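PDB 1E6Y: methyl-coenzyme M reductase subunit gamma from Methanosarcina barkeri, which forms part of the nickel enzyme that reduces methyl-coenzyme M with coenzyme B, releasing methane in the final step of methanogenesis. Local coordinates for residues Q86-M91 against G149-T154. Numbering follows the deposited sequence.
Sequences QFADSM and GVRGAT. With F43 (factor 430), chain L.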
# COMPACT_ATOMS: atom_id res chain seq x y z
N GLN C 86 4.91 -38.15 12.62
CA GLN C 86 3.75 -37.75 11.83
C GLN C 86 3.08 -38.96 11.19
O GLN C 86 3.75 -39.85 10.67
CB GLN C 86 4.19 -36.76 10.75
CG GLN C 86 3.07 -36.26 9.86
CD GLN C 86 3.45 -35.02 9.10
OE1 GLN C 86 3.21 -33.90 9.56
NE2 GLN C 86 4.06 -35.20 7.94
N PHE C 87 1.75 -38.98 11.24
CA PHE C 87 0.96 -40.08 10.69
C PHE C 87 0.02 -39.60 9.59
O PHE C 87 -0.55 -38.51 9.68
CB PHE C 87 0.11 -40.73 11.79
CG PHE C 87 0.90 -41.56 12.76
CD1 PHE C 87 1.40 -40.99 13.93
CD2 PHE C 87 1.08 -42.92 12.55
CE1 PHE C 87 2.06 -41.76 14.88
CE2 PHE C 87 1.74 -43.71 13.50
CZ PHE C 87 2.23 -43.13 14.66
N ALA C 88 -0.17 -40.43 8.58
CA ALA C 88 -1.34 -40.34 7.70
C ALA C 88 -2.27 -41.50 8.05
O ALA C 88 -1.81 -42.59 8.37
CB ALA C 88 -0.91 -40.43 6.24
N ASP C 89 -3.58 -41.22 8.09
CA ASP C 89 -4.58 -42.21 8.48
C ASP C 89 -5.68 -42.30 7.43
O ASP C 89 -6.33 -41.30 7.13
CB ASP C 89 -5.20 -41.85 9.83
CG ASP C 89 -4.22 -41.97 10.98
OD1 ASP C 89 -3.90 -43.12 11.36
OD2 ASP C 89 -3.78 -40.93 11.49
N SER C 90 -5.94 -43.51 6.93
CA SER C 90 -6.97 -43.71 5.92
C SER C 90 -8.36 -43.34 6.44
O SER C 90 -8.70 -43.63 7.59
CB SER C 90 -6.98 -45.16 5.44
OG SER C 90 -7.94 -45.34 4.41
N MET C 91 -9.16 -42.74 5.57
CA MET C 91 -10.55 -42.42 5.90
C MET C 91 -11.44 -43.65 5.79
O MET C 91 -12.62 -43.60 6.13
CB MET C 91 -11.05 -41.31 4.97
CG MET C 91 -10.35 -39.98 5.20
SD MET C 91 -10.95 -38.67 4.13
CE MET C 91 -12.60 -38.51 4.72
N GLY C 149 0.17 -44.77 8.14
CA GLY C 149 1.60 -44.81 7.85
C GLY C 149 2.32 -43.65 8.50
O GLY C 149 1.77 -42.56 8.62
N VAL C 150 3.53 -43.91 9.00
CA VAL C 150 4.38 -42.86 9.56
C VAL C 150 5.06 -42.13 8.41
O VAL C 150 5.88 -42.71 7.70
CB VAL C 150 5.45 -43.44 10.51
CG1 VAL C 150 6.10 -42.32 11.32
CG2 VAL C 150 4.83 -44.47 11.45
N ARG C 151 4.68 -40.88 8.19
CA ARG C 151 5.14 -40.13 7.02
C ARG C 151 5.48 -38.69 7.41
O ARG C 151 4.55 -37.95 7.72
CB ARG C 151 4.06 -40.08 5.94
CG ARG C 151 3.61 -41.45 5.43
CD ARG C 151 2.37 -41.37 4.57
NE ARG C 151 1.93 -42.74 4.27
CZ ARG C 151 1.01 -43.04 3.37
NH1 ARG C 151 0.71 -44.34 3.21
NH2 ARG C 151 0.38 -42.15 2.63
N GLY C 152 6.76 -38.33 7.41
CA GLY C 152 7.17 -36.97 7.73
C GLY C 152 7.11 -36.04 6.54
O GLY C 152 7.23 -34.82 6.69
N ALA C 153 6.93 -36.61 5.35
CA ALA C 153 6.80 -35.85 4.11
C ALA C 153 6.16 -36.72 3.03
O ALA C 153 6.24 -37.95 3.10
CB ALA C 153 8.17 -35.36 3.65
N THR C 154 5.50 -36.08 2.07
CA THR C 154 4.78 -36.75 0.99
C THR C 154 3.71 -37.69 1.56
O THR C 154 3.82 -38.92 1.47
CB THR C 154 5.74 -37.55 0.07
OG1 THR C 154 6.89 -36.75 -0.24
CG2 THR C 154 5.04 -37.92 -1.23
NI F43 L . 0.10 -28.18 0.57
NA F43 L . 1.45 -26.78 -0.36
CHA F43 L . -0.26 -26.12 -2.08
C1A F43 L . 1.08 -26.31 -1.45
C2A F43 L . 2.33 -25.79 -2.35
C3A F43 L . 3.44 -26.67 -1.63
C4A F43 L . 2.88 -26.69 -0.23
C5A F43 L . 2.61 -24.29 -2.08
C6A F43 L . 3.81 -23.81 -2.92
O7A F43 L . 3.68 -23.61 -4.16
N8A F43 L . 4.97 -23.60 -2.36
C9A F43 L . 2.11 -26.10 -3.80
CAA F43 L . 3.62 -28.17 -2.24
CBA F43 L . 4.38 -28.17 -3.53
CCA F43 L . 5.47 -29.18 -3.59
ODA F43 L . 5.17 -30.41 -3.55
OEA F43 L . 6.65 -28.78 -3.69
NB F43 L . 1.55 -28.40 2.05
CHB F43 L . 3.47 -27.79 0.68
C1B F43 L . 2.95 -27.78 1.98
C2B F43 L . 3.86 -28.58 3.12
C3B F43 L . 2.86 -29.80 3.50
C4B F43 L . 1.59 -29.32 2.81
N5B F43 L . 2.92 -26.43 2.71
C6B F43 L . 3.47 -26.34 3.89
O7B F43 L . 3.54 -25.28 4.51
C8B F43 L . 4.00 -27.69 4.32
C9B F43 L . 5.22 -28.95 2.59
CAB F43 L . 3.48 -31.15 2.83
CBB F43 L . 2.63 -32.36 3.12
CCB F43 L . 3.30 -33.56 2.54
ODB F43 L . 4.37 -33.88 3.10
OEB F43 L . 2.83 -34.18 1.57
NC F43 L . -1.06 -29.71 1.30
CHC F43 L . 0.38 -30.19 3.19
C1C F43 L . -0.75 -30.32 2.49
C2C F43 L . -1.85 -31.21 2.99
C3C F43 L . -2.84 -31.18 1.78
C4C F43 L . -2.29 -30.14 0.89
C5C F43 L . -2.57 -30.59 4.22
C6C F43 L . -3.67 -31.48 4.73
O7C F43 L . -3.36 -32.66 5.06
O8C F43 L . -4.84 -31.03 4.82
C8C F43 L . -2.75 -32.52 1.00
C9C F43 L . -3.36 -33.74 1.71
CAC F43 L . -3.25 -35.05 0.93
OBC F43 L . -2.69 -35.09 -0.19
OCC F43 L . -3.74 -36.08 1.47
ND F43 L . -1.08 -28.29 -1.03
CHD F43 L . -2.90 -29.79 -0.23
C5D F43 L . -4.36 -28.47 -2.49
C6D F43 L . -5.02 -29.67 -1.88
C7D F43 L . -4.37 -30.10 -0.60
O8D F43 L . -5.14 -30.71 0.17
C9D F43 L . -1.81 -27.54 -4.64
CAD F43 L . -2.98 -27.23 -5.47
OBD F43 L . -3.04 -27.65 -6.67
OCD F43 L . -3.93 -26.53 -4.97
C1D F43 L . -2.24 -28.81 -1.27
C2D F43 L . -2.90 -28.62 -2.58
C3D F43 L . -2.04 -27.47 -3.18
C4D F43 L . -0.82 -27.54 -2.37
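Ala88 and Gly149 form an antiparallel hydrogen-bonded pair, with Ala88 N to Gly149 O at 2.9 Å and Gly149 N to Ala88 O at 3.0 Å, next to the non-hydrogen-bonded pair of Phe87 and Val150. One further backbone bond, from Arg151 N to Gln86 O (2.8 Å), follows just where segment 149-154 leaves the strand; the donor sits above the carbonyl plane, 35° out of it. Phe87 and Val150 point to the same face and lie side by side, CE2 of the ring 3.8 Å from CG2 of the valine; Met138 of helix 127-139 packs against both. On the other face the methyl of Ala88 rests 3.8 Å from CD of Arg151, whose extended chain carries the guanidinium on to the carbonyl of Phe169. Gln86, with CG anti to the backbone N (chi1 -179°), runs along the Arg151 carbonyl, and its NE2 donates to Arg151 O (2.8 Å) in the carbonyl plane, on a lone pair. Its OE1 accepts from NE of Arg120, the coenzyme M-binding residue, so both ends of the amide are engaged. A leucine in place of Gln86 would probably leave Arg151 O and Arg120 NE each without this partner. Beyond Gly152 the chain reaches Thr154, whose N makes a weak hydrogen bond (2.7 Å) to ODB of factor 430: the strand outermost within this chain of a four-stranded antiparallel sheet, running out into a cofactor-binding loop.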